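Long-range contacts in malonyl CoA-ACP transacylase (PDB 3K89), which probably transfers the malonyl group from malonyl-CoA to holo-acyl carrier protein, supplying malonyl-ACP for fatty acid synthesis: residues R32-E37 / A71-W76; G84-L89 / P226-V231; L146-E151 / A183-R188; G154-V159 / A175-R180; L221-P226 / A244-L249. All blocks are in the same frame, centred on the assembly; numbering follows the deposited sequence.

In the fold
Contacts 1, 2 and 5 belong to the large alpha/beta-hydrolase-like subdomain; contacts 3 and 4 belong to the smaller ferredoxin-like one, across the centre of the chain from contacts 1 and 2. Contact 1 is fully buried, apolar helix packing; contacts 2 to 5 are partly buried. Contact 2 sets a loop on a strand of the parallel sheet and meets contact 1 through Trp-76, which touches Ile-228 and Pro-87. Contact 5 shares Pro-226 with contact 2 and rests on an aromatic face. Contacts 3 and 4 both use helix 175-187, their centres about 11 Å apart, and both end in arginines: Arg-188 makes a long salt bridge, whereas Arg-180 makes two hydrogen bonds.

Contact 1. Residues R32-E37 / A71-W76; sequences RETFAE and AGVAVW
Thr-34 and Phe-35 of helix 30-42 pack against Ala-71, Val-73 and Ala-74 of helix 61-81, forming a buried helix pair in the large, alpha/beta-hydrolase-like subdomain of the acyltransferase fold. The two axes approach to 8.8 Å with their directions 139° apart, so the helices run roughly counter to each other. Small residues allow this closeness: CA of Thr-34 lies 5.6 Å from CA of Ala-74. Thr-34 holds its methyl CG2 anti to its own backbone N, which sends that methyl onto the partner backbone, 3.7 Å from Ala-74 N. Thr-34 CG2 also borders Ala-74 CB and reaches Val-73 CG1 at 4.1 Å. The hydroxyl, placed by chi1 of -64° anti to the carbonyl carbon, is hydrogen-bonded to Gln-30 NE2, and that nitrogen also bonds Ala-74 O, tying the two helices together beside the methyl contact. Phe-35 works differently: its CB does not aim directly at helix 61-81, but chi1 of -87° places CG, and the ring, approaching obliquely, brings CZ to Ala-71 and CE1 to Ala-74. Beyond the pair, Trp-47 meets the Phe-35 ring edge-to-face, and Leu-109 of helix 109-126 packs on both Thr-34 and Val-73. The ring tip settles on Ala-71, with Phe-35 CZ 3.6 Å from Ala-71 CA and 3.8 Å from Ala-71 CB, while Phe-35 CE1 stands 4.2 Å from Ala-74 CB.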
# COMPACT_ATOMS: atom_id res chain seq x y z
N ARG A 32 -19.62 -5.08 5.54
CA ARG A 32 -19.35 -6.29 6.32
C ARG A 32 -19.45 -7.57 5.48
O ARG A 32 -18.78 -8.57 5.78
CB ARG A 32 -20.27 -6.36 7.53
CG ARG A 32 -19.82 -5.43 8.65
CD ARG A 32 -20.84 -5.32 9.74
NE ARG A 32 -20.84 -6.51 10.59
CZ ARG A 32 -21.54 -6.62 11.72
NH1 ARG A 32 -22.32 -5.62 12.12
NH2 ARG A 32 -21.47 -7.73 12.44
N GLU A 33 -20.28 -7.54 4.44
CA GLU A 33 -20.37 -8.68 3.52
C GLU A 33 -19.04 -8.89 2.79
O GLU A 33 -18.58 -10.03 2.64
CB GLU A 33 -21.52 -8.49 2.53
CG GLU A 33 -22.88 -8.58 3.19
CD GLU A 33 -24.01 -8.14 2.27
OE1 GLU A 33 -23.75 -7.74 1.11
OE2 GLU A 33 -25.18 -8.19 2.72
N THR A 34 -18.43 -7.79 2.35
CA THR A 34 -17.12 -7.83 1.70
C THR A 34 -16.04 -8.35 2.65
O THR A 34 -15.21 -9.17 2.25
CB THR A 34 -16.77 -6.45 1.13
OG1 THR A 34 -17.74 -6.16 0.12
CG2 THR A 34 -15.39 -6.43 0.50
N PHE A 35 -16.06 -7.88 3.89
CA PHE A 35 -15.10 -8.39 4.88
C PHE A 35 -15.29 -9.88 5.12
O PHE A 35 -14.31 -10.60 5.24
CB PHE A 35 -15.19 -7.63 6.21
CG PHE A 35 -14.33 -6.40 6.27
CD1 PHE A 35 -14.75 -5.22 5.67
CD2 PHE A 35 -13.13 -6.41 6.96
CE1 PHE A 35 -13.95 -4.06 5.73
CE2 PHE A 35 -12.31 -5.27 7.03
CZ PHE A 35 -12.74 -4.08 6.42
N ALA A 36 -16.54 -10.34 5.14
CA ALA A 36 -16.81 -11.76 5.36
C ALA A 36 -16.23 -12.60 4.23
O ALA A 36 -15.63 -13.64 4.47
CB ALA A 36 -18.31 -11.99 5.52
N GLU A 37 -16.37 -12.11 3.00
CA GLU A 37 -15.83 -12.78 1.81
C GLU A 37 -14.30 -12.85 1.87
O GLU A 37 -13.70 -13.89 1.65
CB GLU A 37 -16.31 -12.03 0.57
CG GLU A 37 -15.88 -12.62 -0.78
CD GLU A 37 -16.44 -11.85 -1.96
OE1 GLU A 37 -17.50 -11.19 -1.79
OE2 GLU A 37 -15.82 -11.93 -3.06
N ALA A 71 -10.72 -3.82 3.35
CA ALA A 71 -11.20 -2.46 3.54
C ALA A 71 -11.22 -1.67 2.23
O ALA A 71 -12.21 -1.02 1.91
CB ALA A 71 -10.32 -1.75 4.58
N GLY A 72 -10.16 -1.79 1.43
CA GLY A 72 -10.12 -1.07 0.15
C GLY A 72 -11.14 -1.61 -0.84
O GLY A 72 -11.80 -0.84 -1.55
N VAL A 73 -11.25 -2.93 -0.91
CA VAL A 73 -12.23 -3.54 -1.78
C VAL A 73 -13.66 -3.20 -1.32
O VAL A 73 -14.53 -2.98 -2.17
CB VAL A 73 -11.99 -5.07 -1.96
CG1 VAL A 73 -13.10 -5.70 -2.80
CG2 VAL A 73 -10.64 -5.30 -2.63
N ALA A 74 -13.90 -3.12 -0.00
CA ALA A 74 -15.24 -2.72 0.49
C ALA A 74 -15.63 -1.32 -0.01
O ALA A 74 -16.75 -1.12 -0.50
CB ALA A 74 -15.34 -2.80 2.00
N VAL A 75 -14.71 -0.37 0.09
CA VAL A 75 -15.01 0.99 -0.38
C VAL A 75 -15.16 1.01 -1.91
O VAL A 75 -16.02 1.72 -2.45
CB VAL A 75 -13.97 2.01 0.12
CG1 VAL A 75 -14.34 3.44 -0.37
CG2 VAL A 75 -13.90 1.95 1.67
N TRP A 76 -14.33 0.22 -2.61
CA TRP A 76 -14.41 0.09 -4.07
C TRP A 76 -15.81 -0.37 -4.49
O TRP A 76 -16.42 0.21 -5.39
CB TRP A 76 -13.36 -0.92 -4.56
CG TRP A 76 -13.52 -1.29 -6.02
CD1 TRP A 76 -13.98 -2.48 -6.54
CD2 TRP A 76 -13.21 -0.46 -7.14
NE1 TRP A 76 -13.95 -2.43 -7.92
CE2 TRP A 76 -13.49 -1.21 -8.31
CE3 TRP A 76 -12.69 0.84 -7.27
CZ2 TRP A 76 -13.29 -0.70 -9.59
CZ3 TRP A 76 -12.50 1.35 -8.55
CH2 TRP A 76 -12.80 0.58 -9.69

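Contact 2. Residues G84-L89 / P226-V231; sequences GQRPAL and PQIPVV
Ile-228 directs its CB toward residues 86-89, and its branches meet each of them. Ile-228 CG2, anti to the backbone N, lies against the partner backbone, 3.5 Å from Ala-88 O and close to Pro-87 O and Leu-89 N. CG1, set anti to the carbonyl carbon by chi1 of -53°, carries CD1 toward Arg-86 and Pro-87: Ile-228 CD1 is 3.5 Å from Arg-86 NH1 and 4.2 Å from Pro-87 CG. The arginine crosses the isoleucine at a slant; the bend at chi3 (48°) turns NE out of line with the chain, and NH1 meets Ile-228 while NH2 meets a water. Leu-89 and Pro-229 cross at about a right angle, with Leu-89 CD2 3.8 Å from Pro-229 CB, while Pro-229 CD sits 3.3 Å from Ala-88 O. The loop before strand 231-232 thus packs against strand 86-92, and a backbone hydrogen bond between Pro-229 and Leu-90 adds to the join. No direct hydrogen bond joins the segments. The water bridges them, donating to Gln-227 O at 2.8 Å and accepting a weak bond from Arg-86 NH2, so the polar link is indirect and most of the fit is apolar, carried by Ile-228, Leu-89 and Pro-229.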
# COMPACT_ATOMS: atom_id res chain seq x y z
N GLY A 84 -20.56 5.87 -8.75
CA GLY A 84 -19.42 6.77 -8.82
C GLY A 84 -18.75 6.60 -10.17
O GLY A 84 -18.84 5.53 -10.78
N GLN A 85 -18.08 7.65 -10.64
CA GLN A 85 -17.32 7.58 -11.89
C GLN A 85 -16.29 6.44 -11.81
O GLN A 85 -15.62 6.28 -10.79
CB GLN A 85 -16.62 8.92 -12.16
CG GLN A 85 -17.58 10.07 -12.54
CD GLN A 85 -16.91 11.45 -12.63
OE1 GLN A 85 -17.56 12.44 -12.99
NE2 GLN A 85 -15.62 11.53 -12.29
N ARG A 86 -16.19 5.65 -12.88
CA ARG A 86 -15.14 4.62 -12.98
C ARG A 86 -13.77 5.22 -13.28
O ARG A 86 -13.62 5.96 -14.27
CB ARG A 86 -15.49 3.57 -14.04
CG ARG A 86 -15.86 2.22 -13.47
CD ARG A 86 -16.47 1.31 -14.55
NE ARG A 86 -15.68 1.28 -15.79
CZ ARG A 86 -14.64 0.48 -16.01
NH1 ARG A 86 -14.22 -0.37 -15.09
NH2 ARG A 86 -14.00 0.53 -17.18
N PRO A 87 -12.76 4.91 -12.44
CA PRO A 87 -11.43 5.42 -12.72
C PRO A 87 -10.81 4.80 -13.98
O PRO A 87 -11.13 3.65 -14.32
CB PRO A 87 -10.63 5.05 -11.46
CG PRO A 87 -11.32 3.83 -10.93
CD PRO A 87 -12.79 4.04 -11.25
N ALA A 88 -9.94 5.56 -14.65
CA ALA A 88 -9.26 5.09 -15.84
C ALA A 88 -7.99 4.33 -15.49
O ALA A 88 -7.50 3.52 -16.30
CB ALA A 88 -8.93 6.25 -16.76
N LEU A 89 -7.44 4.59 -14.29
CA LEU A 89 -6.23 3.92 -13.82
C LEU A 89 -6.30 3.68 -12.32
O LEU A 89 -7.00 4.40 -11.62
CB LEU A 89 -5.01 4.79 -14.12
CG LEU A 89 -4.63 5.03 -15.58
CD1 LEU A 89 -3.61 6.15 -15.70
CD2 LEU A 89 -4.11 3.75 -16.25
N PRO A 226 -6.76 -7.55 -16.51
CA PRO A 226 -7.29 -6.42 -15.75
C PRO A 226 -8.33 -5.62 -16.54
O PRO A 226 -8.15 -5.37 -17.73
CB PRO A 226 -6.06 -5.55 -15.47
CG PRO A 226 -5.07 -5.93 -16.53
CD PRO A 226 -5.32 -7.40 -16.81
N GLN A 227 -9.39 -5.23 -15.85
CA GLN A 227 -10.45 -4.39 -16.43
C GLN A 227 -10.09 -2.91 -16.41
O GLN A 227 -10.68 -2.10 -17.16
CB GLN A 227 -11.74 -4.63 -15.67
CG GLN A 227 -12.28 -6.04 -15.89
CD GLN A 227 -13.10 -6.54 -14.71
OE1 GLN A 227 -13.54 -5.76 -13.86
NE2 GLN A 227 -13.31 -7.86 -14.65
N ILE A 228 -9.15 -2.56 -15.53
CA ILE A 228 -8.61 -1.20 -15.43
C ILE A 228 -7.11 -1.38 -15.19
O ILE A 228 -6.74 -2.22 -14.38
CB ILE A 228 -9.22 -0.40 -14.23
CG1 ILE A 228 -10.76 -0.41 -14.27
CG2 ILE A 228 -8.70 1.04 -14.21
CD1 ILE A 228 -11.45 0.14 -12.99
N PRO A 229 -6.26 -0.62 -15.91
CA PRO A 229 -4.82 -0.87 -15.75
C PRO A 229 -4.33 -0.44 -14.37
O PRO A 229 -4.81 0.56 -13.82
CB PRO A 229 -4.17 -0.02 -16.84
CG PRO A 229 -5.31 0.32 -17.80
CD PRO A 229 -6.52 0.39 -16.95
N VAL A 230 -3.35 -1.19 -13.88
CA VAL A 230 -2.71 -0.91 -12.58
C VAL A 230 -1.26 -0.45 -12.78
O VAL A 230 -0.42 -1.19 -13.32
CB VAL A 230 -2.78 -2.15 -11.66
CG1 VAL A 230 -2.14 -1.86 -10.31
CG2 VAL A 230 -4.23 -2.58 -11.46
N VAL A 231 -1.00 0.78 -12.37
CA VAL A 231 0.37 1.30 -12.34
C VAL A 231 1.09 0.71 -11.12
O VAL A 231 0.68 0.97 -9.99
CB VAL A 231 0.36 2.84 -12.27
CG1 VAL A 231 1.78 3.37 -12.22
CG2 VAL A 231 -0.39 3.42 -13.47
O HOH W 1 -10.80 0.55 -18.05

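Contact 3. Residues L146-E151 / A183-R188; sequences LEVCAE and ALLAER
Val-148 and Glu-151 meet Leu-184, Leu-185 and Arg-188 in a partly buried helix-to-helix contact between helix 142-152 and helix 175-187, with Arg-188 just after it, the two helices of the ferredoxin-like subdomain. The axes pass 9.9 Å apart, their directions 129° from parallel. Val-148 fills the middle. Its CG1, anti to the backbone N (chi1 162°), stands 3.9 Å from both Leu-184 CB and Leu-185 CG. CG2 lies over one face of the Arg-188 guanidinium, 3.6 Å from its plane and offset toward the rim, with Arg-188 CD and NE both 3.7 Å from Val-148 CG2. Leu-184 turns CD1 to the aliphatic root of Glu-151, reaching its CB at 3.9 Å. The Glu-151 and Arg-188 side chains cross at about a right angle, and their flat ends are turned 72° apart. Glu-151 OE1 is 4.0 Å from Arg-188 NH1, a long salt bridge, probably a modest attraction beside the apolar contacts. Leu-184 also touches Ala-152, and Arg-188 touches Val-144, extending the seam along helix 142-152. Toward the sheet, Cys-149 packs on Val-158 of strand 158-165, and Leu-146 reaches Pro-160 and Phe-163 of the same strand.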
# COMPACT_ATOMS: atom_id res chain seq x y z
N LEU A 146 20.26 8.82 0.36
CA LEU A 146 20.81 7.71 -0.41
C LEU A 146 22.30 7.52 -0.15
O LEU A 146 22.79 6.39 -0.08
CB LEU A 146 20.55 7.90 -1.90
CG LEU A 146 19.22 7.39 -2.49
CD1 LEU A 146 18.04 7.48 -1.55
CD2 LEU A 146 18.92 8.14 -3.77
N GLU A 147 23.02 8.62 0.02
CA GLU A 147 24.45 8.51 0.28
C GLU A 147 24.67 8.04 1.72
O GLU A 147 25.55 7.22 1.96
CB GLU A 147 25.19 9.83 -0.04
CG GLU A 147 26.69 9.63 -0.40
CD GLU A 147 26.99 9.62 -1.92
OE1 GLU A 147 26.34 10.36 -2.69
OE2 GLU A 147 27.91 8.87 -2.34
N VAL A 148 23.83 8.52 2.64
CA VAL A 148 23.87 8.09 4.05
C VAL A 148 23.64 6.57 4.18
O VAL A 148 24.35 5.89 4.92
CB VAL A 148 22.88 8.89 4.95
CG1 VAL A 148 22.60 8.16 6.26
CG2 VAL A 148 23.42 10.28 5.26
N CYS A 149 22.65 6.05 3.46
CA CYS A 149 22.38 4.61 3.51
C CYS A 149 23.60 3.80 3.08
O CYS A 149 23.94 2.80 3.71
CB CYS A 149 21.18 4.24 2.64
SG CYS A 149 19.61 4.68 3.37
N ALA A 150 24.26 4.23 2.01
CA ALA A 150 25.43 3.53 1.51
C ALA A 150 26.56 3.57 2.55
O ALA A 150 27.24 2.56 2.78
CB ALA A 150 25.89 4.16 0.19
N GLU A 151 26.72 4.71 3.19
CA GLU A 151 27.78 4.90 4.19
C GLU A 151 27.54 4.12 5.48
O GLU A 151 28.50 3.67 6.11
CB GLU A 151 27.94 6.37 4.52
CG GLU A 151 28.51 7.17 3.37
CD GLU A 151 28.75 8.62 3.72
OE1 GLU A 151 28.40 9.05 4.84
OE2 GLU A 151 29.29 9.34 2.84
N ALA A 183 21.89 7.87 12.91
CA ALA A 183 23.03 8.58 13.53
C ALA A 183 23.74 9.50 12.54
O ALA A 183 24.03 10.66 12.86
CB ALA A 183 24.02 7.58 14.13
N LEU A 184 24.02 8.99 11.33
CA LEU A 184 24.71 9.77 10.30
C LEU A 184 23.87 10.96 9.82
O LEU A 184 24.40 12.06 9.58
CB LEU A 184 25.15 8.89 9.13
CG LEU A 184 26.19 7.80 9.39
CD1 LEU A 184 26.54 7.07 8.10
CD2 LEU A 184 27.45 8.36 10.05
N LEU A 185 22.56 10.75 9.71
CA LEU A 185 21.64 11.82 9.37
C LEU A 185 21.65 12.91 10.44
O LEU A 185 21.66 14.10 10.12
CB LEU A 185 20.21 11.29 9.15
CG LEU A 185 19.96 10.62 7.80
CD1 LEU A 185 18.72 9.74 7.88
CD2 LEU A 185 19.82 11.63 6.66
N ALA A 186 21.67 12.48 11.70
CA ALA A 186 21.70 13.39 12.85
C ALA A 186 22.99 14.22 12.90
O ALA A 186 22.94 15.41 13.24
CB ALA A 186 21.53 12.61 14.15
N GLU A 187 24.12 13.62 12.54
CA GLU A 187 25.40 14.34 12.54
C GLU A 187 25.53 15.23 11.30
O GLU A 187 26.41 16.09 11.23
CB GLU A 187 26.60 13.39 12.65
CG GLU A 187 27.71 13.89 13.62
CD GLU A 187 27.55 13.40 15.07
OE1 GLU A 187 27.02 12.28 15.28
OE2 GLU A 187 27.96 14.12 16.01
N ARG A 188 24.63 15.03 10.34
CA ARG A 188 24.56 15.87 9.14
C ARG A 188 23.51 16.97 9.25
O ARG A 188 23.37 17.81 8.35
CB ARG A 188 24.34 15.01 7.89
CG ARG A 188 25.62 14.34 7.39
CD ARG A 188 25.34 13.16 6.48
NE ARG A 188 24.99 13.59 5.13
CZ ARG A 188 25.72 13.34 4.04
NH1 ARG A 188 26.85 12.65 4.14
NH2 ARG A 188 25.31 13.78 2.86

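Contact 4. Residues G154-V159 / A175-R180; sequences GSQVVV and AAAVDR
Gly-154 N lies 4.4 Å from Arg-180 NH2, near the guanidinium, as the chain leaves helix 142-152 with a positive phi. Arg-180 also bonds back to that helix end, NE to Ala-152 O and, weakly, NH2 to Ala-153 O. Gln-156 then takes the arginine end-on: NH1 and NH2 of Arg-180 each donate to Gln-156 OE1 at 2.9 Å. Both bonds are bent, N-H...O near 145°, as two nitrogens fork onto one oxygen. Amide and guanidinium are nearly coplanar, 24° apart; NH2 comes in on a lone pair, NH1 nearly along the C=O axis. Gln-156 OE1 also lies 3.5 Å from Ala-176 CB. Val-157 turns its side chain from the helix but sets its carbonyl O 3.5 Å from Ala-177 CB; its N bonds to Asp-174 OD2. Here the chain enters strand 158-165, whose sheet carries helices 142-152 and 175-187 in the ferredoxin-like arrangement. Val-158 points into the layer between sheet and helix, its CB 3.7 Å from Ala-177 CB. Chi1 of 56° puts CG1 between the backbone N and carbonyl carbon, near Ala-177 O, and leaves CG2, anti to N, to meet Val-178 CG2 at 3.9 Å, with Cys-149 and Ala-152 packed on this valine.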
# COMPACT_ATOMS: atom_id res chain seq x y z
N GLY A 154 27.71 -0.93 6.02
CA GLY A 154 28.74 -1.90 6.40
C GLY A 154 28.47 -3.24 5.75
O GLY A 154 28.31 -3.32 4.52
N SER A 155 28.37 -4.27 6.59
CA SER A 155 28.10 -5.65 6.17
C SER A 155 26.63 -5.99 6.27
O SER A 155 26.24 -7.15 6.08
CB SER A 155 28.90 -6.63 7.01
OG SER A 155 30.29 -6.47 6.78
N GLN A 156 25.81 -5.00 6.59
CA GLN A 156 24.37 -5.21 6.77
C GLN A 156 23.61 -4.47 5.68
O GLN A 156 24.22 -3.97 4.73
CB GLN A 156 23.94 -4.78 8.17
CG GLN A 156 24.53 -5.66 9.27
CD GLN A 156 24.18 -5.15 10.66
OE1 GLN A 156 24.44 -4.00 10.98
NE2 GLN A 156 23.60 -6.01 11.48
N VAL A 157 22.29 -4.40 5.81
CA VAL A 157 21.45 -3.80 4.78
C VAL A 157 20.71 -2.58 5.32
O VAL A 157 20.03 -2.67 6.34
CB VAL A 157 20.44 -4.83 4.20
CG1 VAL A 157 19.38 -4.13 3.31
CG2 VAL A 157 21.18 -5.93 3.42
N VAL A 158 20.87 -1.44 4.66
CA VAL A 158 19.98 -0.30 4.87
C VAL A 158 19.84 0.42 3.55
O VAL A 158 20.83 0.83 2.93
CB VAL A 158 20.43 0.64 6.04
CG1 VAL A 158 21.86 1.16 5.83
CG2 VAL A 158 19.43 1.80 6.23
N VAL A 159 18.60 0.56 3.10
CA VAL A 159 18.32 1.08 1.76
C VAL A 159 17.04 1.91 1.80
O VAL A 159 16.22 1.74 2.71
CB VAL A 159 18.13 -0.07 0.71
CG1 VAL A 159 19.42 -0.86 0.45
CG2 VAL A 159 16.97 -1.01 1.09
N ALA A 175 18.11 -3.69 11.63
CA ALA A 175 17.87 -2.69 12.66
C ALA A 175 19.12 -1.86 12.95
O ALA A 175 19.04 -0.63 13.03
CB ALA A 175 17.34 -3.35 13.95
N ALA A 176 20.26 -2.52 13.13
CA ALA A 176 21.51 -1.83 13.51
C ALA A 176 21.92 -0.86 12.41
O ALA A 176 22.39 0.23 12.70
CB ALA A 176 22.62 -2.82 13.77
N ALA A 177 21.69 -1.25 11.16
CA ALA A 177 22.06 -0.41 10.03
C ALA A 177 21.15 0.80 9.86
O ALA A 177 21.61 1.88 9.50
CB ALA A 177 22.13 -1.24 8.74
N VAL A 178 19.84 0.61 10.11
CA VAL A 178 18.91 1.73 10.10
C VAL A 178 19.32 2.71 11.22
O VAL A 178 19.37 3.92 11.00
CB VAL A 178 17.43 1.23 10.25
CG1 VAL A 178 16.47 2.40 10.45
CG2 VAL A 178 17.03 0.42 9.02
N ASP A 179 19.66 2.18 12.38
CA ASP A 179 20.09 3.04 13.49
C ASP A 179 21.38 3.79 13.15
O ASP A 179 21.48 4.98 13.44
CB ASP A 179 20.21 2.27 14.81
CG ASP A 179 18.87 2.07 15.50
OD1 ASP A 179 17.89 2.76 15.16
OD2 ASP A 179 18.81 1.21 16.40
N ARG A 180 22.33 3.12 12.50
CA ARG A 180 23.54 3.81 12.02
C ARG A 180 23.20 4.92 11.01
O ARG A 180 23.75 6.03 11.10
CB ARG A 180 24.57 2.85 11.45
CG ARG A 180 25.26 1.95 12.48
CD ARG A 180 26.42 1.20 11.85
NE ARG A 180 26.07 0.36 10.71
CZ ARG A 180 25.72 -0.92 10.80
NH1 ARG A 180 25.64 -1.52 11.99
NH2 ARG A 180 25.43 -1.61 9.70

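Contact 5. Residues L221-P226 / A244-L249; sequences LSWHAP and AIRQAL
One face of the Trp-223 indole carries the aliphatic part of Arg-246, whose CG stands 3.5 Å above the ring plane. This is a CH-pi contact: CG sits almost over the centre of the six-membered ring, only 8° off the normal through its centroid. CD follows the same face to the junction of the two rings, Arg-246 CD lying 3.5 Å from Trp-223 CE2 and close to NE1. Chi1 of -67° places Arg-246 CG anti to the carbonyl carbon, and the bend at chi3 carries NE out of line with the chain. The guanidinium is inclined at 49° to the indole plane, with Arg-246 CZ 5.4 Å from the five-membered ring centroid, long enough that any cation-pi attraction is at most weak. At the far end of the ring Leu-249 meets the indole tip to tip, its CD1 3.6 Å from Trp-223 CH2. Ile-245 adds CG2 against Trp-223 CZ3 at 4.1 Å, and its CD1 lies 4.4 Å from Pro-226 CD. Together these set the loop after helix 208-219 against helix 242-254. Leu-249 also touches Tyr-98 and Leu-101 of helix 95-103, and its side chain is about 9 Å from those of Ser-94 and His-203, the predicted active-site pair. The polar ends are held by other partners: Trp-223 NE1 donates to Met-218 O, and Arg-246 NE bonds to Ser-242 OG. With no hydrogen bond between the two segments, the contact relies on dispersion and on methylenes lying over the pi face; the arginine charge probably adds little to the CH-pi contact.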
# COMPACT_ATOMS: atom_id res chain seq x y z
N LEU A 221 -2.59 -19.61 -8.27
CA LEU A 221 -3.88 -18.91 -8.41
C LEU A 221 -4.27 -18.62 -9.85
O LEU A 221 -3.44 -18.62 -10.75
CB LEU A 221 -3.84 -17.60 -7.62
CG LEU A 221 -3.41 -17.67 -6.14
CD1 LEU A 221 -3.23 -16.26 -5.57
CD2 LEU A 221 -4.35 -18.49 -5.25
N SER A 222 -5.56 -18.35 -10.03
CA SER A 222 -6.12 -17.90 -11.29
C SER A 222 -5.94 -16.38 -11.41
O SER A 222 -6.35 -15.63 -10.52
CB SER A 222 -7.61 -18.27 -11.32
OG SER A 222 -8.22 -17.83 -12.51
N TRP A 223 -5.32 -15.96 -12.51
CA TRP A 223 -5.07 -14.55 -12.82
C TRP A 223 -5.89 -14.19 -14.04
O TRP A 223 -5.88 -14.90 -15.05
CB TRP A 223 -3.56 -14.30 -13.06
CG TRP A 223 -2.80 -14.47 -11.77
CD1 TRP A 223 -2.52 -15.65 -11.14
CD2 TRP A 223 -2.29 -13.43 -10.92
NE1 TRP A 223 -1.86 -15.41 -9.96
CE2 TRP A 223 -1.72 -14.05 -9.80
CE3 TRP A 223 -2.26 -12.03 -11.01
CZ2 TRP A 223 -1.11 -13.33 -8.76
CZ3 TRP A 223 -1.66 -11.30 -9.97
CH2 TRP A 223 -1.10 -11.96 -8.86
N HIS A 224 -6.64 -13.10 -13.92
CA HIS A 224 -7.50 -12.62 -14.99
C HIS A 224 -6.98 -11.33 -15.60
O HIS A 224 -6.20 -10.58 -14.96
CB HIS A 224 -8.91 -12.41 -14.44
CG HIS A 224 -9.45 -13.61 -13.73
ND1 HIS A 224 -9.92 -14.72 -14.40
CD2 HIS A 224 -9.55 -13.90 -12.41
CE1 HIS A 224 -10.31 -15.63 -13.52
NE2 HIS A 224 -10.08 -15.17 -12.31
N ALA A 225 -7.40 -11.04 -16.83
CA ALA A 225 -7.03 -9.80 -17.51
C ALA A 225 -7.58 -8.59 -16.73
O ALA A 225 -8.74 -8.62 -16.27
CB ALA A 225 -7.56 -9.80 -18.93
N PRO A 226 -6.76 -7.55 -16.51
CA PRO A 226 -7.29 -6.42 -15.75
C PRO A 226 -8.33 -5.62 -16.54
O PRO A 226 -8.15 -5.37 -17.73
CB PRO A 226 -6.06 -5.55 -15.47
CG PRO A 226 -5.07 -5.93 -16.53
CD PRO A 226 -5.32 -7.40 -16.81
N ALA A 244 4.04 -10.91 -16.38
CA ALA A 244 4.67 -9.63 -16.13
C ALA A 244 4.13 -8.96 -14.87
O ALA A 244 4.89 -8.39 -14.09
CB ALA A 244 4.52 -8.72 -17.34
N ILE A 245 2.82 -9.04 -14.67
CA ILE A 245 2.21 -8.50 -13.45
C ILE A 245 2.77 -9.22 -12.23
O ILE A 245 3.21 -8.57 -11.28
CB ILE A 245 0.67 -8.59 -13.50
CG1 ILE A 245 0.15 -7.61 -14.56
CG2 ILE A 245 0.07 -8.27 -12.12
CD1 ILE A 245 -1.31 -7.76 -14.99
N ARG A 246 2.78 -10.55 -12.27
CA ARG A 246 3.35 -11.32 -11.16
C ARG A 246 4.83 -11.04 -10.93
O ARG A 246 5.24 -10.91 -9.79
CB ARG A 246 3.09 -12.82 -11.33
CG ARG A 246 1.60 -13.16 -11.20
CD ARG A 246 1.40 -14.65 -11.36
NE ARG A 246 1.48 -15.03 -12.78
CZ ARG A 246 2.32 -15.96 -13.26
NH1 ARG A 246 3.15 -16.61 -12.46
NH2 ARG A 246 2.29 -16.23 -14.56
N GLN A 247 5.61 -10.93 -12.00
CA GLN A 247 7.04 -10.63 -11.83
C GLN A 247 7.23 -9.26 -11.16
O GLN A 247 8.10 -9.10 -10.30
CB GLN A 247 7.79 -10.68 -13.18
CG GLN A 247 9.31 -10.39 -13.09
CD GLN A 247 10.07 -11.32 -12.14
OE1 GLN A 247 9.64 -12.43 -11.85
NE2 GLN A 247 11.22 -10.85 -11.66
N ALA A 248 6.39 -8.29 -11.53
CA ALA A 248 6.47 -6.98 -10.92
C ALA A 248 6.07 -7.01 -9.45
O ALA A 248 6.58 -6.19 -8.68
CB ALA A 248 5.60 -5.96 -11.68
N LEU A 249 5.19 -7.94 -9.07
CA LEU A 249 4.85 -8.14 -7.66
C LEU A 249 5.96 -8.84 -6.87
O LEU A 249 6.19 -8.52 -5.69
CB LEU A 249 3.55 -8.95 -7.50
CG LEU A 249 2.29 -8.22 -7.98
CD1 LEU A 249 1.16 -9.22 -8.10
CD2 LEU A 249 1.88 -7.07 -7.01